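Local coordinates for surface protein VspA (Borrelia turicatae, PDB 1YJG) that probably serves as an antigenically variable outer-membrane lipoprotein, switched with other Vlp and Vsp proteins so that the spirochaete escapes the host immune response, at residues T19-I24 with I133-A138; G32-A37 with E41-K46; G53-I58 with K95-T100. All coordinates share one frame; numbering follows the deposited sequence.

Contact 1 (T19-I24 with I133-A138); sequences TLVKSI and IKLNTA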
# COMPACT_ATOMS: atom_id res chain seq x y z
N THR A 19 -6.11 3.04 0.44
CA THR A 19 -5.12 2.29 1.19
C THR A 19 -3.71 2.59 0.66
O THR A 19 -2.81 2.88 1.44
CB THR A 19 -5.41 0.81 1.13
OG1 THR A 19 -6.54 0.51 1.98
CG2 THR A 19 -4.25 -0.00 1.72
N LEU A 20 -3.53 2.51 -0.66
CA LEU A 20 -2.23 2.79 -1.26
C LEU A 20 -1.69 4.19 -0.86
O LEU A 20 -0.50 4.34 -0.61
CB LEU A 20 -2.29 2.70 -2.78
CG LEU A 20 -2.47 1.30 -3.38
CD1 LEU A 20 -2.48 1.39 -4.88
CD2 LEU A 20 -1.37 0.35 -2.92
N VAL A 21 -2.57 5.18 -0.83
CA VAL A 21 -2.20 6.54 -0.47
C VAL A 21 -1.73 6.60 0.99
O VAL A 21 -0.69 7.19 1.29
CB VAL A 21 -3.37 7.53 -0.74
CG1 VAL A 21 -3.10 8.90 -0.13
CG2 VAL A 21 -3.61 7.66 -2.24
N LYS A 22 -2.49 5.96 1.88
CA LYS A 22 -2.16 5.90 3.29
C LYS A 22 -0.89 5.08 3.52
O LYS A 22 -0.18 5.32 4.52
CB LYS A 22 -3.31 5.29 4.09
CG LYS A 22 -4.65 6.03 4.01
CD LYS A 22 -4.54 7.51 4.37
CE LYS A 22 -5.89 8.19 4.17
NZ LYS A 22 -5.84 9.64 4.43
N SER A 23 -0.62 4.13 2.62
CA SER A 23 0.55 3.26 2.72
C SER A 23 1.82 4.08 2.65
O SER A 23 2.85 3.65 3.16
CB SER A 23 0.55 2.15 1.64
OG SER A 23 1.10 2.55 0.38
N ILE A 24 1.75 5.26 2.03
CA ILE A 24 2.90 6.15 1.93
C ILE A 24 3.31 6.61 3.35
O ILE A 24 4.47 6.92 3.58
CB ILE A 24 2.63 7.35 1.00
CG1 ILE A 24 2.06 6.90 -0.36
CG2 ILE A 24 3.91 8.17 0.80
CD1 ILE A 24 2.89 5.87 -1.12
N ILE A 133 -0.34 15.60 0.56
CA ILE A 133 -1.34 16.03 1.54
C ILE A 133 -2.67 16.25 0.82
O ILE A 133 -3.72 15.83 1.30
CB ILE A 133 -0.91 17.32 2.27
CG1 ILE A 133 0.09 17.00 3.38
CG2 ILE A 133 -2.13 18.08 2.85
CD1 ILE A 133 0.77 18.24 3.99
N LYS A 134 -2.61 16.93 -0.33
CA LYS A 134 -3.80 17.22 -1.13
C LYS A 134 -4.39 15.91 -1.66
O LYS A 134 -5.59 15.75 -1.75
CB LYS A 134 -3.47 18.17 -2.30
CG LYS A 134 -2.92 19.53 -1.83
CD LYS A 134 -2.89 20.60 -2.93
CE LYS A 134 -2.72 22.02 -2.36
NZ LYS A 134 -1.45 22.67 -2.82
N LEU A 135 -3.52 14.95 -1.98
CA LEU A 135 -3.94 13.65 -2.48
C LEU A 135 -4.72 12.91 -1.41
O LEU A 135 -5.69 12.20 -1.72
CB LEU A 135 -2.73 12.84 -2.90
CG LEU A 135 -2.88 11.39 -3.33
CD1 LEU A 135 -3.89 11.25 -4.45
CD2 LEU A 135 -1.52 10.83 -3.76
N ASN A 136 -4.28 13.06 -0.16
CA ASN A 136 -4.92 12.43 1.00
C ASN A 136 -6.30 13.05 1.22
O ASN A 136 -7.28 12.35 1.46
CB ASN A 136 -4.06 12.59 2.26
CG ASN A 136 -3.08 11.44 2.47
OD1 ASN A 136 -3.41 10.45 3.14
ND2 ASN A 136 -1.88 11.56 1.93
N THR A 137 -6.36 14.37 1.18
CA THR A 137 -7.61 15.09 1.37
C THR A 137 -8.62 14.66 0.31
O THR A 137 -9.78 14.41 0.61
CB THR A 137 -7.37 16.60 1.23
OG1 THR A 137 -6.66 17.10 2.37
CG2 THR A 137 -8.68 17.39 1.23
N ALA A 138 -8.15 14.59 -0.93
CA ALA A 138 -8.98 14.22 -2.07
C ALA A 138 -9.51 12.80 -2.02
O ALA A 138 -10.68 12.56 -2.34
CB ALA A 138 -8.20 14.45 -3.35
O HOH W 1 -0.07 9.52 2.43
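The flat side-chain amide of N136 takes a V21 methyl on one face and polar partners at its edge. V21 CG1 lies over the face, between the O and N ends, 3.6 Å from both N136 ND2 and N136 OD1. At the edge, K22 NZ donates to N136 OD1 over 2.9 Å, lying in the carbonyl plane on a lone pair with a C=O...N angle of 134°. This is an interhelical contact of the helical bundle that makes up the VspA core, between helix 2-28 and helix 129-155. Segments 19-24 and 133-138 run roughly antiparallel, their axes 145° apart in direction and 10.1 Å at closest approach. Beside the amide the contact turns apolar: V21 CG2 meets L135 CG at 4.0 Å, and the leucine reaches on to V85, A88 and S89 of helix 76-98. V21 therefore spans both kinds of surface: CG1, anti to the backbone N (chi1 169°), lies mainly on the amide, though it also comes near L135 CG, and CG2 faces the leucine. K22 gets its ammonium across by bending once at its second torsion and then running straight; the same NZ makes a salt bridge with D140, so a carboxylate and an amide oxygen share it. The nitrogen end of the amide is also well held, which should fix the flip of the group: ND2 bonds to L132 O one turn earlier in its own helix. Its other partner is a water that accepts from N136 ND2 (2.8 Å) and donates to V21 O (2.7 Å).

Contact 2 (G32-A37 with E41-K46); sequences GKKIGA and ETDADK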
# COMPACT_ATOMS: atom_id res chain seq x y z
N GLY A 32 15.37 6.87 6.93
CA GLY A 32 16.51 6.85 7.83
C GLY A 32 16.47 5.66 8.77
O GLY A 32 16.83 5.78 9.93
N LYS A 33 16.00 4.53 8.25
CA LYS A 33 15.89 3.30 9.01
C LYS A 33 16.31 2.09 8.18
O LYS A 33 16.01 2.00 6.98
CB LYS A 33 14.46 3.06 9.52
CG LYS A 33 13.87 4.15 10.41
CD LYS A 33 14.26 3.96 11.86
CE LYS A 33 13.78 5.10 12.74
NZ LYS A 33 12.36 4.88 13.13
N LYS A 34 17.02 1.18 8.83
CA LYS A 34 17.49 -0.05 8.20
C LYS A 34 16.77 -1.20 8.89
O LYS A 34 16.24 -1.03 9.99
CB LYS A 34 19.00 -0.20 8.39
CG LYS A 34 19.48 -0.37 9.84
CD LYS A 34 20.98 -0.66 9.91
CE LYS A 34 21.39 -1.27 11.24
NZ LYS A 34 22.71 -0.76 11.72
N ILE A 35 16.72 -2.36 8.24
CA ILE A 35 16.08 -3.50 8.86
C ILE A 35 17.14 -4.10 9.78
O ILE A 35 18.15 -4.61 9.31
CB ILE A 35 15.60 -4.52 7.82
CG1 ILE A 35 14.44 -3.94 7.01
CG2 ILE A 35 15.19 -5.82 8.50
CD1 ILE A 35 14.11 -4.74 5.77
N GLY A 36 16.91 -3.95 11.09
CA GLY A 36 17.80 -4.45 12.12
C GLY A 36 17.35 -5.81 12.63
O GLY A 36 16.34 -6.34 12.15
N ALA A 37 18.09 -6.35 13.60
CA ALA A 37 17.79 -7.66 14.18
C ALA A 37 16.49 -7.70 14.96
O ALA A 37 15.90 -8.77 15.12
CB ALA A 37 18.94 -8.10 15.09
N GLU A 41 15.65 0.01 12.68
CA GLU A 41 16.64 0.70 13.49
C GLU A 41 17.10 1.96 12.80
O GLU A 41 17.13 2.02 11.58
CB GLU A 41 17.87 -0.19 13.63
CG GLU A 41 17.92 -1.05 14.86
CD GLU A 41 19.24 -1.76 14.95
OE1 GLU A 41 20.27 -1.05 15.07
OE2 GLU A 41 19.27 -3.00 14.86
N THR A 42 17.50 2.96 13.57
CA THR A 42 17.97 4.21 13.00
C THR A 42 19.28 3.99 12.25
O THR A 42 20.22 3.43 12.79
CB THR A 42 18.15 5.25 14.10
OG1 THR A 42 16.89 5.53 14.73
CG2 THR A 42 18.60 6.61 13.53
N ASP A 43 19.29 4.42 10.99
CA ASP A 43 20.43 4.34 10.08
C ASP A 43 20.13 5.41 9.03
O ASP A 43 19.59 5.14 7.96
CB ASP A 43 20.55 2.94 9.48
CG ASP A 43 21.83 2.75 8.69
OD1 ASP A 43 21.77 2.23 7.56
OD2 ASP A 43 22.96 3.09 9.12
N ALA A 44 20.46 6.65 9.39
CA ALA A 44 20.22 7.84 8.56
C ALA A 44 20.67 7.92 7.10
O ALA A 44 21.64 7.31 6.67
CB ALA A 44 20.76 9.07 9.31
N ASP A 45 19.91 8.75 6.37
CA ASP A 45 20.09 9.06 4.95
C ASP A 45 20.02 7.90 3.95
O ASP A 45 19.48 6.85 4.25
CB ASP A 45 21.36 9.90 4.81
CG ASP A 45 21.47 10.99 5.87
OD1 ASP A 45 20.42 11.49 6.34
OD2 ASP A 45 22.55 11.40 6.31
N LYS A 46 20.52 8.14 2.73
CA LYS A 46 20.51 7.14 1.66
C LYS A 46 19.07 6.67 1.39
O LYS A 46 18.82 5.48 1.16
CB LYS A 46 21.42 5.95 2.00
CG LYS A 46 22.80 6.32 2.57
CD LYS A 46 23.06 5.55 3.87
CE LYS A 46 24.43 5.86 4.47
NZ LYS A 46 25.39 4.72 4.30
O HOH W 2 20.98 -5.14 13.87
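K34 lays its aliphatic chain across the side chain of D43, the two crossing at about a right angle. CB of K34 starts it, 3.7 Å from D43 CB. CG comes closer, 3.5 Å from D43 CB, with chi1 of 64° placing it between the backbone N and the carbonyl carbon, turned toward D43 just beyond the end of the other strand. CD then passes D43 CG at 3.7 Å, and CE moves on toward the carboxylate of E41. The tip stops short of a salt bridge, with K34 NZ 4.2 Å from E41 OE1 and the D43 carboxylate also nearby, so any attraction there is probably loose; the side chain also packs on G104 of the second subunit. K34 and E41 point to the same face of a beta hairpin, strands 33-36 and 39-42, that projects from the helical bundle. Within it they form an antiparallel hydrogen-bonded pair: K34 N gives to E41 O, and E41 N returns a bond to K34 O. K33 and T42 are the non-hydrogen-bonded pair beyond, their side chains diverging, and K33 CA lies 3.1 Å from E41 O in a CA-H...O contact. The backbone also grips the second subunit, K33 O taking a bond from its S52 and I35 O one from its T100. Toward the turn, E41 OE2 rests 3.4 Å from G36 CA and accepts from a water that A37 N donates to. At the far end D43 N bonds to G32 O over 3.0 Å.

Contact 3 (G53-I58 with K95-T100); sequences GAYSVI and KAKSKT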
# COMPACT_ATOMS: atom_id res chain seq x y z
N GLY A 53 10.16 3.94 -4.34
CA GLY A 53 9.08 3.03 -3.99
C GLY A 53 7.76 3.78 -3.86
O GLY A 53 6.73 3.34 -4.38
N ALA A 54 7.80 4.90 -3.15
CA ALA A 54 6.63 5.75 -2.94
C ALA A 54 6.15 6.25 -4.29
O ALA A 54 4.96 6.26 -4.58
CB ALA A 54 6.99 6.93 -2.07
N TYR A 55 7.10 6.66 -5.13
CA TYR A 55 6.79 7.14 -6.47
C TYR A 55 6.04 6.06 -7.26
O TYR A 55 5.10 6.37 -7.97
CB TYR A 55 8.08 7.54 -7.20
CG TYR A 55 7.84 8.13 -8.55
CD1 TYR A 55 7.75 9.50 -8.72
CD2 TYR A 55 7.67 7.32 -9.67
CE1 TYR A 55 7.51 10.05 -9.96
CE2 TYR A 55 7.43 7.87 -10.92
CZ TYR A 55 7.35 9.23 -11.06
OH TYR A 55 7.11 9.78 -12.29
N SER A 56 6.48 4.80 -7.13
CA SER A 56 5.86 3.66 -7.85
C SER A 56 4.44 3.36 -7.34
O SER A 56 3.56 3.00 -8.12
CB SER A 56 6.75 2.42 -7.75
OG SER A 56 6.24 1.36 -8.55
N VAL A 57 4.23 3.51 -6.03
CA VAL A 57 2.93 3.28 -5.43
C VAL A 57 1.98 4.38 -5.93
O VAL A 57 0.86 4.09 -6.28
CB VAL A 57 3.00 3.28 -3.88
CG1 VAL A 57 1.61 3.34 -3.27
CG2 VAL A 57 3.73 2.04 -3.38
N ILE A 58 2.43 5.63 -5.97
CA ILE A 58 1.57 6.72 -6.44
C ILE A 58 1.32 6.62 -7.94
O ILE A 58 0.30 7.10 -8.40
CB ILE A 58 2.12 8.12 -6.02
CG1 ILE A 58 2.20 8.23 -4.50
CG2 ILE A 58 1.21 9.24 -6.53
CD1 ILE A 58 0.92 7.88 -3.77
N LYS A 95 5.93 16.76 -9.74
CA LYS A 95 6.78 17.48 -8.80
C LYS A 95 8.02 16.66 -8.43
O LYS A 95 9.13 17.18 -8.41
CB LYS A 95 5.96 17.86 -7.55
CG LYS A 95 6.77 18.46 -6.40
CD LYS A 95 7.66 19.65 -6.82
CE LYS A 95 6.86 20.89 -7.20
NZ LYS A 95 6.31 21.61 -6.01
N ALA A 96 7.83 15.38 -8.16
CA ALA A 96 8.95 14.51 -7.79
C ALA A 96 9.97 14.43 -8.93
O ALA A 96 11.18 14.57 -8.71
CB ALA A 96 8.44 13.14 -7.42
N LYS A 97 9.47 14.24 -10.15
CA LYS A 97 10.32 14.15 -11.34
C LYS A 97 11.13 15.42 -11.51
O LYS A 97 12.31 15.37 -11.86
CB LYS A 97 9.48 13.90 -12.60
CG LYS A 97 9.06 12.46 -12.81
CD LYS A 97 8.39 12.25 -14.18
CE LYS A 97 7.02 12.91 -14.27
NZ LYS A 97 6.22 12.39 -15.41
N SER A 98 10.50 16.56 -11.24
CA SER A 98 11.15 17.87 -11.35
C SER A 98 12.22 18.06 -10.28
O SER A 98 13.11 18.90 -10.42
CB SER A 98 10.12 19.00 -11.25
OG SER A 98 9.83 19.29 -9.89
N LYS A 99 12.09 17.30 -9.19
CA LYS A 99 13.03 17.35 -8.06
C LYS A 99 13.99 16.15 -8.10
O LYS A 99 14.52 15.74 -7.08
CB LYS A 99 12.27 17.39 -6.73
CG LYS A 99 11.45 18.66 -6.53
CD LYS A 99 12.34 19.86 -6.18
CE LYS A 99 11.58 21.18 -6.22
NZ LYS A 99 12.44 22.28 -5.71
N THR A 100 14.23 15.61 -9.30
CA THR A 100 15.13 14.47 -9.48
C THR A 100 16.54 14.68 -8.93
O THR A 100 17.16 13.73 -8.44
CB THR A 100 15.21 14.03 -10.98
OG1 THR A 100 16.17 12.98 -11.13
CG2 THR A 100 15.76 15.13 -11.90
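Two neighbouring helices of the bundle, 48-69 and 76-98, meet here close to the C-terminal end of the second, and between segments 53-58 and 95-100 a single aromatic side chain, Y55, makes the contact. I58 packs on the same helix, against S89, F92 and L93. Y55 projects from helix 48-69, its CG anti to the backbone N (chi1 -176°), which swings the ring out toward helix 76-98. A96 meets the ring at its edge: the methyl CB lies near the ring plane, 3.9 Å from Y55 CD1, a small apolar contact. K97 takes the outer end of the ring. Its chain crosses the tyrosine at about a right angle, and the methylenes, not the ammonium, do the touching: CG and CD of K97 both come to 3.4 Å from Y55 OH. The chain then bends at chi3 (-70°), and K97 NZ stays 4.2 Å from Y55 OH, with no hydrogen bond between them. The join between these segments is thus one of van der Waals contact throughout. L93 of helix 76-98 also touches Y55, while G39 of the second subunit packs on both Y55 and K97, putting the pair at the dimer interface. Just past the contact the helix ends. K99 is the first residue to leave helical geometry, and it stands at the N-cap position of the short helix that follows. In the last turn the S98 hydroxyl folds back on its own helix, S98 OG donating to K95 O at 2.7 Å.

How the contacts relate
Contacts 1 and 3 are buried in the helical bundle, whereas contact 2 lies at the surface, its centre about 24 Å from that of the chain. The two bundle contacts join different helix pairs yet touch: V57 and I58 pack against I24, and V57 also against L20, so helices 2-28 and 48-69 connect them. Contact 2 touches neither, its nearest atoms being about 11 Å from contact 1 and 10 Å from contact 3. Chemistry follows place. Contact 1 mixes apolar packing with polar bonds, contact 3 has no hydrogen bond across it, and contact 2 rests on backbone pairing. All three also meet the second subunit.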